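Local coordinates for protein PrgZ (Enterococcus faecalis, PDB 4FAJ) that acts as a membrane-anchored extracellular receptor that binds peptide pheromone and probably takes part in peptide uptake, at residues Asp308-Thr313 against Glu539-Lys544; Ile342-Asp347 against Glu395-Lys400; Thr535-Lys540 against Ala553-Lys558. All coordinates share one frame; numbering follows the deposited sequence.

Interaction 1: Asp308-Thr313 against Glu539-Lys544; sequences DKEYST and EKSKIK
E310 and E539 close the end of an antiparallel ladder between strands 311-324 and 528-539, part of the large mixed sheet of this type II periplasmic-binding-protein fold. Just past that end, two type I turns follow, D308-Y311 and K540-I543, and E310 reaches from the first to the second. The last rung is a backbone bond from E539 N to E310 O, 3.0 Å long. E310 itself is positioned by an Asx turn: D308 OD2 accepts from E310 N at 2.8 Å, through the lone pair anti to its other carboxylate oxygen. The polar loop-former aspartate thus fixes the backbone from which E310 sets out.

The E310 side chain runs extended beyond CG (chi2 175°), and its methylene carbons lie in front of the E539 carbonyl oxygen, with E310 CB 3.3 Å from E539 O. This carries the carboxylate to the start of the second turn. There E310 OE2 receives S541 N at 3.0 Å, approaching 48° above the carboxylate plane. In the S541 conformer described, E310 OE2 also accepts from S541 OG at 2.8 Å, through its anti lone pair; because the serine was modelled in two conformers, the backbone bond is the surer of the two. A small hydroxyl residue suits this turn position, since its amide and its OG can both face one acceptor. The other oxygen, E310 OE1, is hydrogen-bonded to Y287 OH, and K540 NZ to Y287 O, with the K540 ammonium also in a cation-pi contact with that ring. The unlike charges of E310 and K540 do not touch: a water donates to E310 OE1 at 2.9 Å and accepts from K540 NZ at 2.8 Å.

Interaction 2: Ile342-Asp347 against Glu395-Lys400; sequences INYAID and EEYWDK
Y344 and Y397 hold their rings almost parallel, the planes only 8° apart, yet slid so far past each other that they barely overlap. The centroids are 5.7 Å apart, too far for a true stack. What touches is the CD2-CE2 flank of each ring: Y344 CE2 lies 3.6 Å from Y397 CE2, and the two CD2 atoms are 3.9 Å apart. Each phenol therefore offers its hydrocarbon flank to the other while both hydroxyls point the same way, off the end of the pair.

One water joins those hydroxyls, 2.9 Å from Y344 OH and 2.6 Å from Y397 OH, and it sits in the plane of the Y344 ring. Tyrosine suits such a boundary, because its ring packs against carbon and its OH engages water. With CG anti to the carbonyl carbon (chi1 -78°), the Y344 ring leaves its helix on the side toward helix 391-402. The residue before it lies against its flat surface: N343 ND2 is above the centre of one face, 4.1 Å from the plane.

Neighbouring side chains of the two helices extend the meeting, which lies away from the zinc sites. Y397 rests on N337, K340 and A341 of helix 336-345, and Y344 reaches A394 of helix 391-402, where an alanine permits close approach. Both tyrosines also touch a crystal neighbour, so lattice packing may contribute to their exact poses. The pair is typical of surface helix-helix packing, here between helices 336-345 and 391-402 of a family 5 solute-binding protein.

Interaction 3: Thr535-Lys540 against Ala553-Lys558; sequences TAKLEK and AKYDYK
Y555, T535 and K537 bury the most surface in this contact, and all of it is side-chain work: the nearest CA atoms, those of T535 and K554, are 10.3 Å apart. Y555 and K537 approach from opposite directions. The lysine leaves its strand with CG between the backbone N and the carbonyl carbon (chi1 66°) and then runs straight, which brings K537 NZ within 2.7 Å of Y555 OH. The ammonium donates to the phenol oxygen and also lies 3.3 Å from Y555 CE1. The same nitrogen forms a salt bridge with E539 OE1, 3.1 Å away on the syn side, 33° out of the carboxylate plane, and a long, weak ion pair with E294. Its positive charge would polarise the phenol. E539 OE1 and E294 OE2 lie close together, and the nearby ammonium probably offsets their like charges.

Two elements of the solute-binding fold are joined here: strand 528-539 of the large mixed sheet, and strand 555-556, which pairs antiparallel with strand 547-548. M548 of that partner touches both T535 and Y555.

T535 meets K554 tip to tip. K554 CG first packs 3.8 Å above one face of the Y555 ring, toward its rim; the chain then bends at chi3 (-74°), and K554 NZ donates to T535 OG1 at 2.8 Å. A beta-branched threonine fits a strand, and its hydroxyl takes the lysine while its methyl, T535 CG2, lies loosely beside Y555 OH at 4.1 Å.

Interactions 1 and 3 are neighbours, their centres 10 Å apart, and they share E539 and K540, where strand 528-539 runs out into the turn. A probable hydrogen bond from S312 N to K537 O, 3.0 Å, ties them together through adjacent strands of the large sheet. Interaction 2 stands apart on the surface, 42 Å from interaction 1 and 38 Å from interaction 3 between centres, with nearest atoms about 18 Å away in both cases. Interaction 3 comes closest to the metals: the K537 side chain is about 10 Å from that of Y301, which binds zinc with E279 and E421, and K558 hydrogen-bonds D263, a ligand of another zinc ion.

Interaction 1: Asp308-Thr313 against Glu539-Lys544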
loop_
_atom_site.group_PDB
_atom_site.type_symbol
_atom_site.label_atom_id
_atom_site.label_comp_id
_atom_site.label_asym_id
_atom_site.label_seq_id
_atom_site.Cartn_x
_atom_site.Cartn_y
_atom_site.Cartn_z
ATOM N N ASP A 308 28.107 -1.750 -7.526
ATOM C CA ASP A 308 28.432 -2.946 -6.755
ATOM C C ASP A 308 27.727 -4.161 -7.347
ATOM O O ASP A 308 26.607 -4.059 -7.846
ATOM C CB ASP A 308 28.017 -2.762 -5.293
ATOM C CG ASP A 308 28.608 -3.812 -4.376
ATOM O OD1 ASP A 308 29.591 -3.497 -3.692
ATOM O OD2 ASP A 308 28.089 -4.944 -4.324
ATOM N N LYS A 309 28.378 -5.315 -7.270
ATOM C CA LYS A 309 27.802 -6.548 -7.804
ATOM C C LYS A 309 26.521 -6.951 -7.077
ATOM O O LYS A 309 25.705 -7.663 -7.635
ATOM C CB LYS A 309 28.818 -7.696 -7.765
ATOM C CG LYS A 309 29.218 -8.126 -6.368
ATOM C CD LYS A 309 30.292 -9.211 -6.380
ATOM C CE LYS A 309 30.595 -9.667 -4.956
ATOM N NZ LYS A 309 30.977 -8.539 -4.071
ATOM N N GLU A 310 26.352 -6.493 -5.834
ATOM C CA GLU A 310 25.185 -6.849 -5.026
ATOM C C GLU A 310 24.089 -5.763 -5.004
ATOM O O GLU A 310 23.107 -5.902 -4.287
ATOM C CB GLU A 310 25.640 -7.230 -3.612
ATOM C CG GLU A 310 26.330 -8.589 -3.597
ATOM C CD GLU A 310 26.907 -8.986 -2.248
ATOM O OE1 GLU A 310 27.206 -8.100 -1.413
ATOM O OE2 GLU A 310 27.066 -10.206 -2.031
ATOM N N TYR A 311 24.265 -4.720 -5.810
ATOM C CA TYR A 311 23.286 -3.631 -5.964
ATOM C C TYR A 311 22.153 -4.030 -6.913
ATOM O O TYR A 311 22.392 -4.663 -7.945
ATOM C CB TYR A 311 23.988 -2.382 -6.534
ATOM C CG TYR A 311 23.086 -1.166 -6.742
ATOM C CD1 TYR A 311 22.452 -0.933 -7.966
ATOM C CD2 TYR A 311 22.879 -0.244 -5.714
ATOM C CE1 TYR A 311 21.629 0.198 -8.160
ATOM C CE2 TYR A 311 22.066 0.876 -5.893
ATOM C CZ TYR A 311 21.440 1.093 -7.116
ATOM O OH TYR A 311 20.637 2.217 -7.271
ATOM N N SER A 312 20.924 -3.641 -6.580
ATOM C CA SER A 312 19.824 -3.702 -7.553
ATOM C C SER A 312 18.862 -2.543 -7.315
ATOM O O SER A 312 18.767 -2.051 -6.204
ATOM C CB SER A 312 19.080 -5.033 -7.447
ATOM O OG SER A 312 18.395 -5.141 -6.208
ATOM N N THR A 313 18.186 -2.090 -8.368
ATOM C CA THR A 313 17.047 -1.192 -8.206
ATOM C C THR A 313 15.873 -1.737 -9.004
ATOM O O THR A 313 16.047 -2.217 -10.122
ATOM C CB THR A 313 17.353 0.256 -8.628
ATOM O OG1 THR A 313 16.196 1.079 -8.387
ATOM C CG2 THR A 313 17.721 0.334 -10.088
ATOM N N GLU A 539 22.048 -6.661 -1.602
ATOM C CA GLU A 539 21.561 -7.936 -1.083
ATOM C C GLU A 539 22.634 -8.998 -1.237
ATOM O O GLU A 539 23.254 -9.108 -2.286
ATOM C CB GLU A 539 20.261 -8.347 -1.787
ATOM C CG GLU A 539 19.665 -9.642 -1.257
ATOM C CD GLU A 539 18.205 -9.806 -1.626
ATOM O OE1 GLU A 539 17.370 -9.058 -1.080
ATOM O OE2 GLU A 539 17.897 -10.683 -2.463
ATOM N N LYS A 540 22.876 -9.760 -0.178
ATOM C CA LYS A 540 23.972 -10.724 -0.195
ATOM C C LYS A 540 23.677 -11.755 -1.285
ATOM O O LYS A 540 22.526 -12.163 -1.467
ATOM C CB LYS A 540 24.146 -11.400 1.170
ATOM C CG LYS A 540 24.493 -10.454 2.328
ATOM C CD LYS A 540 25.942 -9.998 2.300
ATOM C CE LYS A 540 26.261 -9.078 3.490
ATOM N NZ LYS A 540 27.691 -8.685 3.542
ATOM N N SER A 541 24.732 -12.161 -1.990
ATOM C CA SER A 541 24.646 -13.114 -3.104
ATOM C C SER A 541 24.048 -14.453 -2.685
ATOM O O SER A 541 23.355 -15.097 -3.470
ATOM C CB SER A 541 26.039 -13.363 -3.689
ATOM O OG SER A 541 26.689 -12.147 -4.012
ATOM N N LYS A 542 24.311 -14.859 -1.444
ATOM C CA LYS A 542 23.860 -16.163 -0.929
ATOM C C LYS A 542 22.325 -16.291 -0.857
ATOM O O LYS A 542 21.799 -17.407 -0.818
ATOM C CB LYS A 542 24.467 -16.421 0.460
ATOM C CG LYS A 542 23.809 -15.585 1.564
ATOM C CD LYS A 542 24.587 -15.567 2.887
ATOM C CE LYS A 542 23.826 -14.717 3.907
ATOM N NZ LYS A 542 24.552 -14.414 5.171
ATOM N N ILE A 543 21.616 -15.159 -0.818
ATOM C CA ILE A 543 20.153 -15.159 -0.764
ATOM C C ILE A 543 19.570 -15.532 -2.117
ATOM O O ILE A 543 19.790 -14.823 -3.098
ATOM C CB ILE A 543 19.575 -13.764 -0.382
ATOM C CG1 ILE A 543 20.146 -13.267 0.954
ATOM C CG2 ILE A 543 18.038 -13.792 -0.355
ATOM C CD1 ILE A 543 20.148 -14.270 2.044
ATOM N N LYS A 544 18.806 -16.622 -2.157
ATOM C CA LYS A 544 18.179 -17.080 -3.393
ATOM C C LYS A 544 16.661 -17.165 -3.297
ATOM O O LYS A 544 16.099 -17.387 -2.217
ATOM C CB LYS A 544 18.682 -18.474 -3.787
ATOM C CG LYS A 544 20.182 -18.664 -3.773
ATOM C CD LYS A 544 20.895 -17.824 -4.793
ATOM C CE LYS A 544 22.403 -18.032 -4.664
ATOM N NZ LYS A 544 23.153 -17.175 -5.604
HETATM O O HOH W 1 28.838 -8.501 0.945
#

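Interaction 2: Ile342-Asp347 against Glu395-Lys400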
loop_
_atom_site.group_PDB
_atom_site.type_symbol
_atom_site.label_atom_id
_atom_site.label_comp_id
_atom_site.label_asym_id
_atom_site.label_seq_id
_atom_site.Cartn_x
_atom_site.Cartn_y
_atom_site.Cartn_z
ATOM N N ILE A 342 1.429 24.965 -5.594
ATOM C CA ILE A 342 2.225 23.912 -4.953
ATOM C C ILE A 342 2.672 22.891 -6.007
ATOM O O ILE A 342 3.867 22.560 -6.099
ATOM C CB ILE A 342 1.444 23.226 -3.797
ATOM C CG1 ILE A 342 1.259 24.205 -2.625
ATOM C CG2 ILE A 342 2.152 21.958 -3.311
ATOM C CD1 ILE A 342 0.283 23.690 -1.554
ATOM N N ASN A 343 1.725 22.429 -6.821
ATOM C CA ASN A 343 2.033 21.471 -7.881
ATOM C C ASN A 343 3.121 21.976 -8.835
ATOM O O ASN A 343 4.095 21.276 -9.091
ATOM C CB ASN A 343 0.787 21.122 -8.694
ATOM C CG ASN A 343 1.104 20.249 -9.882
ATOM O OD1 ASN A 343 1.570 19.119 -9.724
ATOM N ND2 ASN A 343 0.894 20.778 -11.079
ATOM N N TYR A 344 2.953 23.182 -9.365
ATOM C CA TYR A 344 3.918 23.713 -10.339
ATOM C C TYR A 344 5.294 24.012 -9.732
ATOM O O TYR A 344 6.303 24.057 -10.455
ATOM C CB TYR A 344 3.362 24.954 -11.039
ATOM C CG TYR A 344 2.363 24.629 -12.122
ATOM C CD1 TYR A 344 2.749 23.934 -13.260
ATOM C CD2 TYR A 344 1.030 25.007 -12.007
ATOM C CE1 TYR A 344 1.844 23.642 -14.260
ATOM C CE2 TYR A 344 0.115 24.714 -12.999
ATOM C CZ TYR A 344 0.524 24.023 -14.121
ATOM O OH TYR A 344 -0.391 23.726 -15.109
ATOM N N ALA A 345 5.339 24.210 -8.415
ATOM C CA ALA A 345 6.583 24.556 -7.741
ATOM C C ALA A 345 7.526 23.368 -7.517
ATOM O O ALA A 345 8.707 23.580 -7.226
ATOM C CB ALA A 345 6.291 25.240 -6.409
ATOM N N ILE A 346 7.029 22.135 -7.629
ATOM C CA ILE A 346 7.869 20.960 -7.328
ATOM C C ILE A 346 8.748 20.544 -8.513
ATOM O O ILE A 346 8.247 20.109 -9.557
ATOM C CB ILE A 346 7.049 19.730 -6.857
ATOM C CG1 ILE A 346 6.125 20.084 -5.685
ATOM C CG2 ILE A 346 7.990 18.600 -6.439
ATOM C CD1 ILE A 346 6.764 20.881 -4.628
ATOM N N ASP A 347 10.060 20.706 -8.346
ATOM C CA ASP A 347 11.033 20.268 -9.334
ATOM C C ASP A 347 11.301 18.782 -9.115
ATOM O O ASP A 347 12.241 18.394 -8.412
ATOM C CB ASP A 347 12.312 21.090 -9.239
ATOM C CG ASP A 347 13.305 20.786 -10.354
ATOM O OD1 ASP A 347 13.112 19.824 -11.123
ATOM O OD2 ASP A 347 14.307 21.524 -10.444
ATOM N N GLU A 395 4.722 30.741 -9.363
ATOM C CA GLU A 395 4.776 32.108 -8.838
ATOM C C GLU A 395 3.508 32.871 -9.186
ATOM O O GLU A 395 2.954 33.594 -8.363
ATOM C CB GLU A 395 5.996 32.845 -9.396
ATOM C CG GLU A 395 7.338 32.277 -8.914
ATOM C CD GLU A 395 8.545 33.014 -9.496
ATOM O OE1 GLU A 395 8.428 33.598 -10.597
ATOM O OE2 GLU A 395 9.611 32.995 -8.852
ATOM N N GLU A 396 3.033 32.692 -10.410
ATOM C CA GLU A 396 1.840 33.385 -10.852
ATOM C C GLU A 396 0.542 32.878 -10.234
ATOM O O GLU A 396 -0.350 33.677 -9.947
ATOM C CB GLU A 396 1.756 33.350 -12.370
ATOM C CG GLU A 396 2.903 34.127 -13.006
ATOM C CD GLU A 396 2.541 34.712 -14.337
ATOM O OE1 GLU A 396 1.525 34.284 -14.922
ATOM O OE2 GLU A 396 3.275 35.608 -14.795
ATOM N N TYR A 397 0.414 31.569 -10.031
ATOM C CA TYR A 397 -0.760 31.035 -9.343
ATOM C C TYR A 397 -0.779 31.501 -7.878
ATOM O O TYR A 397 -1.843 31.761 -7.315
ATOM C CB TYR A 397 -0.807 29.505 -9.408
ATOM C CG TYR A 397 -1.539 28.974 -10.627
ATOM C CD1 TYR A 397 -2.925 29.054 -10.718
ATOM C CD2 TYR A 397 -0.850 28.389 -11.676
ATOM C CE1 TYR A 397 -3.608 28.560 -11.820
ATOM C CE2 TYR A 397 -1.523 27.885 -12.790
ATOM C CZ TYR A 397 -2.891 27.975 -12.859
ATOM O OH TYR A 397 -3.537 27.474 -13.965
ATOM N N TRP A 398 0.402 31.610 -7.286
ATOM C CA TRP A 398 0.536 32.097 -5.916
ATOM C C TRP A 398 0.105 33.565 -5.820
ATOM O O TRP A 398 -0.644 33.923 -4.921
ATOM C CB TRP A 398 1.973 31.906 -5.427
ATOM C CG TRP A 398 2.237 32.381 -4.027
ATOM C CD1 TRP A 398 3.116 33.357 -3.650
ATOM C CD2 TRP A 398 1.627 31.903 -2.819
ATOM N NE1 TRP A 398 3.092 33.513 -2.285
ATOM C CE2 TRP A 398 2.186 32.640 -1.750
ATOM C CE3 TRP A 398 0.666 30.929 -2.537
ATOM C CZ2 TRP A 398 1.812 32.430 -0.415
ATOM C CZ3 TRP A 398 0.293 30.719 -1.204
ATOM C CH2 TRP A 398 0.868 31.468 -0.164
ATOM N N ASP A 399 0.563 34.401 -6.749
ATOM C CA ASP A 399 0.165 35.813 -6.780
ATOM C C ASP A 399 -1.347 35.961 -6.956
ATOM O O ASP A 399 -1.971 36.824 -6.339
ATOM C CB ASP A 399 0.912 36.583 -7.884
ATOM C CG ASP A 399 2.377 36.837 -7.543
ATOM O OD1 ASP A 399 2.751 36.779 -6.345
ATOM O OD2 ASP A 399 3.173 37.103 -8.471
ATOM N N LYS A 400 -1.934 35.102 -7.786
ATOM C CA LYS A 400 -3.379 35.073 -7.965
ATOM C C LYS A 400 -4.082 34.684 -6.652
ATOM O O LYS A 400 -5.060 35.311 -6.260
ATOM C CB LYS A 400 -3.739 34.097 -9.101
ATOM C CG LYS A 400 -5.207 34.053 -9.484
ATOM C CD LYS A 400 -5.457 33.004 -10.581
ATOM C CE LYS A 400 -5.338 33.551 -11.990
ATOM N NZ LYS A 400 -6.684 33.638 -12.634
HETATM O O HOH W 2 -2.895 25.086 -14.796
#

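Interaction 3: Thr535-Lys540 against Ala553-Lys558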
loop_
_atom_site.group_PDB
_atom_site.type_symbol
_atom_site.label_atom_id
_atom_site.label_comp_id
_atom_site.label_asym_id
_atom_site.label_seq_id
_atom_site.Cartn_x
_atom_site.Cartn_y
_atom_site.Cartn_z
ATOM N N THR A 535 13.041 0.995 -5.567
ATOM C CA THR A 535 13.603 0.359 -4.382
ATOM C C THR A 535 15.016 -0.117 -4.703
ATOM O O THR A 535 15.189 -1.045 -5.510
ATOM C CB THR A 535 12.738 -0.851 -3.941
ATOM O OG1 THR A 535 11.410 -0.401 -3.628
ATOM C CG2 THR A 535 13.341 -1.560 -2.717
ATOM N N ALA A 536 16.011 0.537 -4.103
ATOM C CA ALA A 536 17.421 0.203 -4.321
ATOM C C ALA A 536 18.008 -0.342 -3.050
ATOM O O ALA A 536 17.697 0.124 -1.949
ATOM C CB ALA A 536 18.221 1.407 -4.778
ATOM N N LYS A 537 18.887 -1.319 -3.207
ATOM C CA LYS A 537 19.435 -2.018 -2.057
ATOM C C LYS A 537 20.635 -2.855 -2.420
ATOM O O LYS A 537 20.837 -3.178 -3.584
ATOM C CB LYS A 537 18.362 -2.934 -1.449
ATOM C CG LYS A 537 17.930 -4.088 -2.338
ATOM C CD LYS A 537 16.735 -4.790 -1.728
ATOM C CE LYS A 537 16.352 -6.045 -2.466
ATOM N NZ LYS A 537 15.332 -6.810 -1.654
ATOM N N LEU A 538 21.421 -3.199 -1.405
ATOM C CA LEU A 538 22.403 -4.254 -1.502
ATOM C C LEU A 538 21.743 -5.518 -0.993
ATOM O O LEU A 538 20.962 -5.466 -0.051
ATOM C CB LEU A 538 23.617 -3.937 -0.636
ATOM C CG LEU A 538 24.362 -2.651 -0.981
ATOM C CD1 LEU A 538 25.443 -2.349 0.067
ATOM C CD2 LEU A 538 24.953 -2.750 -2.391
ATOM N N GLU A 539 22.048 -6.661 -1.602
ATOM C CA GLU A 539 21.561 -7.936 -1.083
ATOM C C GLU A 539 22.634 -8.998 -1.237
ATOM O O GLU A 539 23.254 -9.108 -2.286
ATOM C CB GLU A 539 20.261 -8.347 -1.787
ATOM C CG GLU A 539 19.665 -9.642 -1.257
ATOM C CD GLU A 539 18.205 -9.806 -1.626
ATOM O OE1 GLU A 539 17.370 -9.058 -1.080
ATOM O OE2 GLU A 539 17.897 -10.683 -2.463
ATOM N N LYS A 540 22.876 -9.760 -0.178
ATOM C CA LYS A 540 23.972 -10.724 -0.195
ATOM C C LYS A 540 23.677 -11.755 -1.285
ATOM O O LYS A 540 22.526 -12.163 -1.467
ATOM C CB LYS A 540 24.146 -11.400 1.170
ATOM C CG LYS A 540 24.493 -10.454 2.328
ATOM C CD LYS A 540 25.942 -9.998 2.300
ATOM C CE LYS A 540 26.261 -9.078 3.490
ATOM N NZ LYS A 540 27.691 -8.685 3.542
ATOM N N ALA A 553 1.808 -6.954 -1.675
ATOM C CA ALA A 553 2.820 -7.181 -0.646
ATOM C C ALA A 553 4.169 -7.377 -1.343
ATOM O O ALA A 553 4.285 -8.221 -2.211
ATOM C CB ALA A 553 2.456 -8.396 0.189
ATOM N N LYS A 554 5.174 -6.597 -0.961
ATOM C CA LYS A 554 6.410 -6.479 -1.736
ATOM C C LYS A 554 7.266 -7.748 -1.789
ATOM O O LYS A 554 7.868 -8.039 -2.833
ATOM C CB LYS A 554 7.269 -5.327 -1.212
ATOM C CG LYS A 554 8.474 -5.002 -2.096
ATOM C CD LYS A 554 9.280 -3.827 -1.553
ATOM C CE LYS A 554 8.592 -2.492 -1.752
ATOM N NZ LYS A 554 9.583 -1.343 -1.670
ATOM N N TYR A 555 7.360 -8.478 -0.678
ATOM C CA TYR A 555 8.259 -9.644 -0.626
ATOM C C TYR A 555 7.528 -10.920 -0.248
ATOM O O TYR A 555 6.684 -10.912 0.645
ATOM C CB TYR A 555 9.420 -9.410 0.355
ATOM C CG TYR A 555 10.380 -8.326 -0.080
ATOM C CD1 TYR A 555 11.247 -8.535 -1.144
ATOM C CD2 TYR A 555 10.411 -7.085 0.560
ATOM C CE1 TYR A 555 12.123 -7.553 -1.566
ATOM C CE2 TYR A 555 11.306 -6.084 0.149
ATOM C CZ TYR A 555 12.152 -6.336 -0.921
ATOM O OH TYR A 555 13.048 -5.389 -1.362
ATOM N N ASP A 556 7.862 -12.005 -0.945
ATOM C CA ASP A 556 7.419 -13.347 -0.594
ATOM C C ASP A 556 8.659 -14.212 -0.362
ATOM O O ASP A 556 9.421 -14.507 -1.291
ATOM C CB ASP A 556 6.547 -13.943 -1.702
ATOM C CG ASP A 556 5.936 -15.287 -1.315
ATOM O OD1 ASP A 556 6.242 -15.797 -0.217
ATOM O OD2 ASP A 556 5.127 -15.820 -2.107
ATOM N N TYR A 557 8.857 -14.594 0.891
ATOM C CA TYR A 557 10.027 -15.360 1.303
ATOM C C TYR A 557 9.780 -16.876 1.348
ATOM O O TYR A 557 10.651 -17.635 1.775
ATOM C CB TYR A 557 10.459 -14.892 2.686
ATOM C CG TYR A 557 10.707 -13.402 2.780
ATOM C CD1 TYR A 557 11.701 -12.799 2.036
ATOM C CD2 TYR A 557 9.952 -12.599 3.637
ATOM C CE1 TYR A 557 11.944 -11.425 2.131
ATOM C CE2 TYR A 557 10.182 -11.245 3.735
ATOM C CZ TYR A 557 11.192 -10.661 2.988
ATOM O OH TYR A 557 11.422 -9.307 3.086
ATOM N N LYS A 558 8.601 -17.315 0.907
ATOM C CA LYS A 558 8.193 -18.711 1.032
ATOM C C LYS A 558 9.276 -19.697 0.571
ATOM O O LYS A 558 9.579 -20.656 1.270
ATOM C CB LYS A 558 6.900 -18.969 0.244
ATOM C CG LYS A 558 6.489 -20.453 0.175
ATOM C CD LYS A 558 5.108 -20.620 -0.477
ATOM C CE LYS A 558 4.836 -22.069 -0.804
ATOM N NZ LYS A 558 3.566 -22.232 -1.555
#